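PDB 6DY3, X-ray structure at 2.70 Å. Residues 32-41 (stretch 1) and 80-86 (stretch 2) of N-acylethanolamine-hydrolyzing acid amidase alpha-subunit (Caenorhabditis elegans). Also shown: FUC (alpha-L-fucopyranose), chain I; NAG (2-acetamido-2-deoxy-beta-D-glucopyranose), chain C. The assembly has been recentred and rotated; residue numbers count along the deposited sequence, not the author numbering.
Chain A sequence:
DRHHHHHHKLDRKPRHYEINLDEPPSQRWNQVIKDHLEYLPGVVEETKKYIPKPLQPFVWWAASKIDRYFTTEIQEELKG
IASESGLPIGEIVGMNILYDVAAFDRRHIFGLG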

ATOM      1  N   VAL A  32     -18.279   6.773   0.464  1.00 48.78           N
ATOM      2  CA  VAL A  32     -16.973   7.093   1.035  1.00 45.91           C
ATOM      3  C   VAL A  32     -16.718   8.593   0.963  1.00 46.70           C
ATOM      4  O   VAL A  32     -16.318   9.222   1.950  1.00 45.92           O
ATOM      5  N   ILE A  33     -16.934   9.189  -0.215  1.00 50.82           N
ATOM      6  CA  ILE A  33     -16.695  10.620  -0.381  1.00 51.35           C
ATOM      7  C   ILE A  33     -17.651  11.423   0.491  1.00 54.30           C
ATOM      8  O   ILE A  33     -17.255  12.397   1.145  1.00 52.44           O
ATOM      9  N   LYS A  34     -18.923  11.025   0.523  1.00 59.34           N
ATOM     10  CA  LYS A  34     -19.908  11.768   1.300  1.00 60.44           C
ATOM     11  C   LYS A  34     -19.546  11.786   2.781  1.00 60.76           C
ATOM     12  O   LYS A  34     -19.745  12.798   3.463  1.00 59.86           O
ATOM     13  N   ASP A  35     -19.003  10.681   3.294  1.00 62.38           N
ATOM     14  CA  ASP A  35     -18.690  10.595   4.715  1.00 63.19           C
ATOM     15  C   ASP A  35     -17.439  11.374   5.098  1.00 61.19           C
ATOM     16  O   ASP A  35     -17.298  11.752   6.266  1.00 60.61           O
ATOM     17  N   HIS A  36     -16.527  11.616   4.158  1.00 57.37           N
ATOM     18  CA  HIS A  36     -15.293  12.334   4.448  1.00 55.83           C
ATOM     19  C   HIS A  36     -15.227  13.680   3.733  1.00 56.97           C
ATOM     20  O   HIS A  36     -14.154  14.287   3.658  1.00 59.36           O
ATOM     21  N   LEU A  37     -16.358  14.169   3.221  1.00 55.25           N
ATOM     22  CA  LEU A  37     -16.344  15.391   2.425  1.00 55.42           C
ATOM     23  C   LEU A  37     -15.720  16.550   3.193  1.00 55.02           C
ATOM     24  O   LEU A  37     -15.151  17.466   2.590  1.00 52.89           O
ATOM     25  N   GLU A  38     -15.816  16.519   4.523  1.00 61.11           N
ATOM     26  CA  GLU A  38     -15.296  17.602   5.348  1.00 66.64           C
ATOM     27  C   GLU A  38     -13.783  17.730   5.217  1.00 64.71           C
ATOM     28  O   GLU A  38     -13.240  18.841   5.249  1.00 65.33           O
ATOM     29  N   TYR A  39     -13.084  16.603   5.077  1.00 63.32           N
ATOM     30  CA  TYR A  39     -11.626  16.596   5.092  1.00 62.83           C
ATOM     31  C   TYR A  39     -11.003  16.709   3.708  1.00 62.52           C
ATOM     32  O   TYR A  39      -9.816  17.035   3.607  1.00 61.35           O
ATOM     33  N   LEU A  40     -11.770  16.455   2.643  1.00 62.17           N
ATOM     34  CA  LEU A  40     -11.154  16.287   1.328  1.00 59.20           C
ATOM     35  C   LEU A  40     -10.492  17.562   0.829  1.00 59.99           C
ATOM     36  O   LEU A  40      -9.352  17.487   0.336  1.00 59.20           O
ATOM     37  N   PRO A  41     -11.115  18.743   0.913  1.00 57.63           N
ATOM     38  CA  PRO A  41     -10.444  19.941   0.375  1.00 54.03           C
ATOM     39  C   PRO A  41      -9.103  20.228   1.025  1.00 52.31           C
ATOM     40  O   PRO A  41      -8.158  20.633   0.337  1.00 50.04           O
ATOM     41  N   GLY A  80     -16.198   9.987 -11.172  1.00 50.19           N
ATOM     42  CA  GLY A  80     -17.216   9.975 -10.133  1.00 49.74           C
ATOM     43  C   GLY A  80     -16.706  10.534  -8.819  1.00 47.41           C
ATOM     44  O   GLY A  80     -17.423  11.255  -8.122  1.00 46.47           O
ATOM     45  N   ILE A  81     -15.456  10.223  -8.470  1.00 46.90           N
ATOM     46  CA  ILE A  81     -14.873  10.765  -7.246  1.00 48.68           C
ATOM     47  C   ILE A  81     -14.774  12.282  -7.337  1.00 50.97           C
ATOM     48  O   ILE A  81     -15.089  12.998  -6.379  1.00 46.78           O
ATOM     49  N   ALA A  82     -14.341  12.797  -8.490  1.00 58.97           N
ATOM     50  CA  ALA A  82     -14.210  14.240  -8.656  1.00 59.79           C
ATOM     51  C   ALA A  82     -15.569  14.925  -8.604  1.00 60.85           C
ATOM     52  O   ALA A  82     -15.692  16.038  -8.080  1.00 63.50           O
ATOM     53  N   SER A  83     -16.602  14.273  -9.137  1.00 58.88           N
ATOM     54  CA  SER A  83     -17.935  14.860  -9.106  1.00 60.23           C
ATOM     55  C   SER A  83     -18.502  14.873  -7.692  1.00 61.93           C
ATOM     56  O   SER A  83     -19.054  15.887  -7.247  1.00 64.96           O
ATOM     57  N   GLU A  84     -18.354  13.768  -6.959  1.00 61.51           N
ATOM     58  CA  GLU A  84     -18.918  13.693  -5.616  1.00 61.33           C
ATOM     59  C   GLU A  84     -18.180  14.616  -4.653  1.00 62.03           C
ATOM     60  O   GLU A  84     -18.806  15.285  -3.824  1.00 64.37           O
ATOM     61  N   SER A  85     -16.852  14.665  -4.748  1.00 59.88           N
ATOM     62  CA  SER A  85     -16.071  15.515  -3.861  1.00 59.75           C
ATOM     63  C   SER A  85     -16.152  16.987  -4.243  1.00 61.88           C
ATOM     64  O   SER A  85     -15.901  17.850  -3.394  1.00 60.16           O
ATOM     65  N   GLY A  86     -16.501  17.293  -5.489  1.00 61.85           N
ATOM     66  CA  GLY A  86     -16.471  18.669  -5.937  1.00 61.59           C
ATOM     67  C   GLY A  86     -15.072  19.216  -6.088  1.00 63.12           C
ATOM     68  O   GLY A  86     -14.859  20.417  -5.893  1.00 67.42           O
TER

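No hydrogen bond crosses between the two stretches, although two of the residues that line the contact, Glu 84 and Ser 85, are polar; the pairing rests on van der Waals packing centred on one side chain, that of Ile 33. The contact is small, burying 242 Å² summed over both sides. The helices containing residues 32-36 and 80-85 run in broadly the same direction, at 32° to each other, with a closest axial approach of 9.5 Å, and the backbones come nearest at Ile 33 and Ser 85, whose CA atoms lie 6.0 Å apart.

Ile 33 is buried and points toward the second stretch in an m, m rotamer. The CG2 methyl of Ile 33 sits against the last turn of helix 80-85, 3.5 Å from Ser 85 N and 3.7 Å from Glu 84 C, and lies 3.8 Å from the CB atoms of both Glu 84 and Ser 85. The CD1 methyl of Ile 33 reaches in another direction and meets CG2 of Ile 81 at 3.9 Å. Ile 81 (m, t), whose CA-to-CB bond points sideways, thereby supplies the apolar side-chain partner one turn before Ser 85.

Glu 84 also points toward the first stretch, but it is the aliphatic base of this m, m side chain that packs on Ile 33; the carboxylate extends beyond it and finds no polar partner across the contact. Ser 85 adopts the p rotamer, in which OG turns back on its own helix and donates a hydrogen bond to Ile 81 O (2.8 Å). Ser 85 CB packs against Leu 40 CD1 at 3.7 Å. Leu 40 (m, t) is buried and points toward the second stretch, adding a second apolar surface beside Ile 33.

Leu 37 (t, p) starts sideways, but its end comes nearer, placing CD1 3.6 Å from Ser 85 O and 4.0 Å from Glu 84 O, so that a methyl covers the carbonyl end of the helix. Gly 86 then leaves helical geometry with a positive phi of 70°, a conformation that favours glycine.

Two polar side chains of stretch 1, His 36 and Asp 35, find their partners away from the interface. His 36 (m) donates from ND1 to Val 32 O at 2.8 Å, with a nearly linear angle of 174°, and Asp 35 is bonded elsewhere in the structure. The sugars also lie clear of the contact: Glu 38 OE2 approaches FUC C6 at 3.1 Å, and Tyr 39 CE1 lies 3.2 Å from NAG O5.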

ATOM      1  CB  VAL A  32     -15.868   6.295   0.317  1.00 45.44           C
ATOM      2  CG1 VAL A  32     -14.477   6.786   0.724  1.00 44.94           C
ATOM      3  CG2 VAL A  32     -16.013   4.806   0.613  1.00 45.61           C
ATOM      4  CB  ILE A  33     -16.817  11.013  -1.867  1.00 49.88           C
ATOM      5  CG1 ILE A  33     -15.770  10.283  -2.720  1.00 49.55           C
ATOM      6  CG2 ILE A  33     -16.691  12.522  -2.046  1.00 49.86           C
ATOM      7  CD1 ILE A  33     -14.332  10.525  -2.306  1.00 53.59           C
ATOM      8  CB  LYS A  34     -21.295  11.164   1.087  1.00 60.63           C
ATOM      9  CG  LYS A  34     -22.413  11.918   1.777  1.00 65.75           C
ATOM     10  CD  LYS A  34     -23.743  11.200   1.613  1.00 70.89           C
ATOM     11  CE  LYS A  34     -24.857  11.923   2.350  1.00 77.50           C
ATOM     12  NZ  LYS A  34     -26.168  11.235   2.191  1.00 82.33           N
ATOM     13  CB  ASP A  35     -18.522   9.134   5.134  1.00 63.91           C
ATOM     14  CG  ASP A  35     -19.823   8.359   5.080  1.00 69.36           C
ATOM     15  OD1 ASP A  35     -19.766   7.111   5.103  1.00 69.97           O
ATOM     16  OD2 ASP A  35     -20.902   8.989   5.013  1.00 73.96           O
ATOM     17  CB  HIS A  36     -14.084  11.475   4.078  1.00 54.32           C
ATOM     18  CG  HIS A  36     -14.076  10.130   4.734  1.00 51.14           C
ATOM     19  ND1 HIS A  36     -14.754   9.047   4.220  1.00 50.34           N
ATOM     20  CD2 HIS A  36     -13.474   9.694   5.865  1.00 52.61           C
ATOM     21  CE1 HIS A  36     -14.569   8.000   5.004  1.00 55.00           C
ATOM     22  NE2 HIS A  36     -13.794   8.366   6.010  1.00 55.91           N
ATOM     23  CB  LEU A  37     -17.769  15.739   2.000  1.00 59.07           C
ATOM     24  CG  LEU A  37     -17.950  16.917   1.044  1.00 57.38           C
ATOM     25  CD1 LEU A  37     -17.357  16.593  -0.312  1.00 55.33           C
ATOM     26  CD2 LEU A  37     -19.421  17.271   0.927  1.00 57.65           C
ATOM     27  CB  GLU A  38     -15.699  17.352   6.804  1.00 74.13           C
ATOM     28  CG  GLU A  38     -15.058  18.264   7.833  1.00 83.29           C
ATOM     29  CD  GLU A  38     -15.173  17.714   9.247  1.00 87.56           C
ATOM     30  OE1 GLU A  38     -15.830  16.664   9.435  1.00 86.86           O
ATOM     31  OE2 GLU A  38     -14.591  18.320  10.171  1.00 89.66           O
ATOM     32  CB  TYR A  39     -11.113  15.312   5.752  1.00 60.23           C
ATOM     33  CG  TYR A  39     -11.681  15.054   7.124  1.00 59.62           C
ATOM     34  CD1 TYR A  39     -11.269  15.800   8.216  1.00 61.08           C
ATOM     35  CD2 TYR A  39     -12.622  14.057   7.328  1.00 60.11           C
ATOM     36  CE1 TYR A  39     -11.782  15.562   9.475  1.00 65.43           C
ATOM     37  CE2 TYR A  39     -13.143  13.815   8.586  1.00 63.63           C
ATOM     38  CZ  TYR A  39     -12.718  14.570   9.653  1.00 65.44           C
ATOM     39  OH  TYR A  39     -13.231  14.334  10.904  1.00 68.22           O
ATOM     40  CB  LEU A  40     -12.199  15.772   0.333  1.00 55.72           C
ATOM     41  CG  LEU A  40     -12.884  14.459   0.719  1.00 57.32           C
ATOM     42  CD1 LEU A  40     -13.717  13.937  -0.439  1.00 56.98           C
ATOM     43  CD2 LEU A  40     -11.884  13.396   1.190  1.00 55.75           C
ATOM     44  CB  PRO A  41     -11.460  21.058   0.649  1.00 55.61           C
ATOM     45  CG  PRO A  41     -12.773  20.357   0.774  1.00 57.39           C
ATOM     46  CD  PRO A  41     -12.455  19.051   1.433  1.00 56.33           C
ATOM     47  CB  ILE A  81     -13.500  10.121  -6.974  1.00 48.44           C
ATOM     48  CG1 ILE A  81     -13.682   8.657  -6.555  1.00 46.82           C
ATOM     49  CG2 ILE A  81     -12.737  10.898  -5.893  1.00 47.27           C
ATOM     50  CD1 ILE A  81     -12.379   7.896  -6.377  1.00 46.86           C
ATOM     51  CB  ALA A  82     -13.500  14.552  -9.973  1.00 61.10           C
ATOM     52  CB  SER A  83     -18.860  14.092 -10.048  1.00 63.69           C
ATOM     53  OG  SER A  83     -20.198  14.537  -9.917  1.00 68.32           O
ATOM     54  CB  GLU A  84     -18.874  12.252  -5.115  1.00 62.86           C
ATOM     55  CG  GLU A  84     -19.833  11.321  -5.833  1.00 69.20           C
ATOM     56  CD  GLU A  84     -21.292  11.618  -5.509  1.00 74.23           C
ATOM     57  OE1 GLU A  84     -21.589  11.918  -4.331  1.00 74.56           O
ATOM     58  OE2 GLU A  84     -22.141  11.554  -6.426  1.00 76.56           O
ATOM     59  CB  SER A  85     -14.610  15.066  -3.861  1.00 56.24           C
ATOM     60  OG  SER A  85     -14.034  15.222  -5.144  1.00 51.93           O
TER
HETATM   61  C1  FUC I   3     -10.591  20.309  10.955  1.00112.35           C
HETATM   62  C2  FUC I   3      -9.435  20.463   9.904  1.00113.45           C
HETATM   63  C3  FUC I   3      -9.920  20.260   8.471  1.00114.34           C
HETATM   64  C4  FUC I   3     -11.271  20.928   8.290  1.00114.12           C
HETATM   65  C5  FUC I   3     -12.311  20.211   9.151  1.00105.10           C
HETATM   66  C6  FUC I   3     -13.515  21.099   9.481  1.00100.19           C
HETATM   67  O2  FUC I   3      -8.333  19.605  10.181  1.00110.67           O
HETATM   68  O3  FUC I   3      -9.006  20.862   7.545  1.00111.19           O
HETATM   69  O4  FUC I   3     -11.198  22.296   8.657  1.00119.93           O
HETATM   70  O5  FUC I   3     -11.775  19.696  10.410  1.00106.12           O
HETATM   71  C1  NAG C   1      -8.577  15.236  11.738  1.00 64.38           C
HETATM   72  C2  NAG C   1      -7.124  15.685  12.004  1.00 77.51           C
HETATM   73  C3  NAG C   1      -7.071  16.749  13.107  1.00 96.03           C
HETATM   74  C4  NAG C   1      -8.090  17.856  12.863  1.00108.40           C
HETATM   75  C5  NAG C   1      -9.468  17.252  12.627  1.00103.87           C
HETATM   76  C6  NAG C   1     -10.540  18.261  12.283  1.00110.28           C
HETATM   77  C7  NAG C   1      -6.588  13.716  13.363  1.00 63.05           C
HETATM   78  C8  NAG C   1      -5.612  12.608  13.608  1.00 57.78           C
HETATM   79  N2  NAG C   1      -6.290  14.550  12.361  1.00 69.83           N
HETATM   80  O3  NAG C   1      -5.760  17.305  13.141  1.00100.70           O
HETATM   81  O4  NAG C   1      -8.142  18.735  13.983  1.00119.25           O
HETATM   82  O5  NAG C   1      -9.389  16.360  11.512  1.00 88.94           O
HETATM   83  O6  NAG C   1     -10.015  19.567  12.068  1.00114.91           O
HETATM   84  O7  NAG C   1      -7.591  13.862  14.052  1.00 66.85           O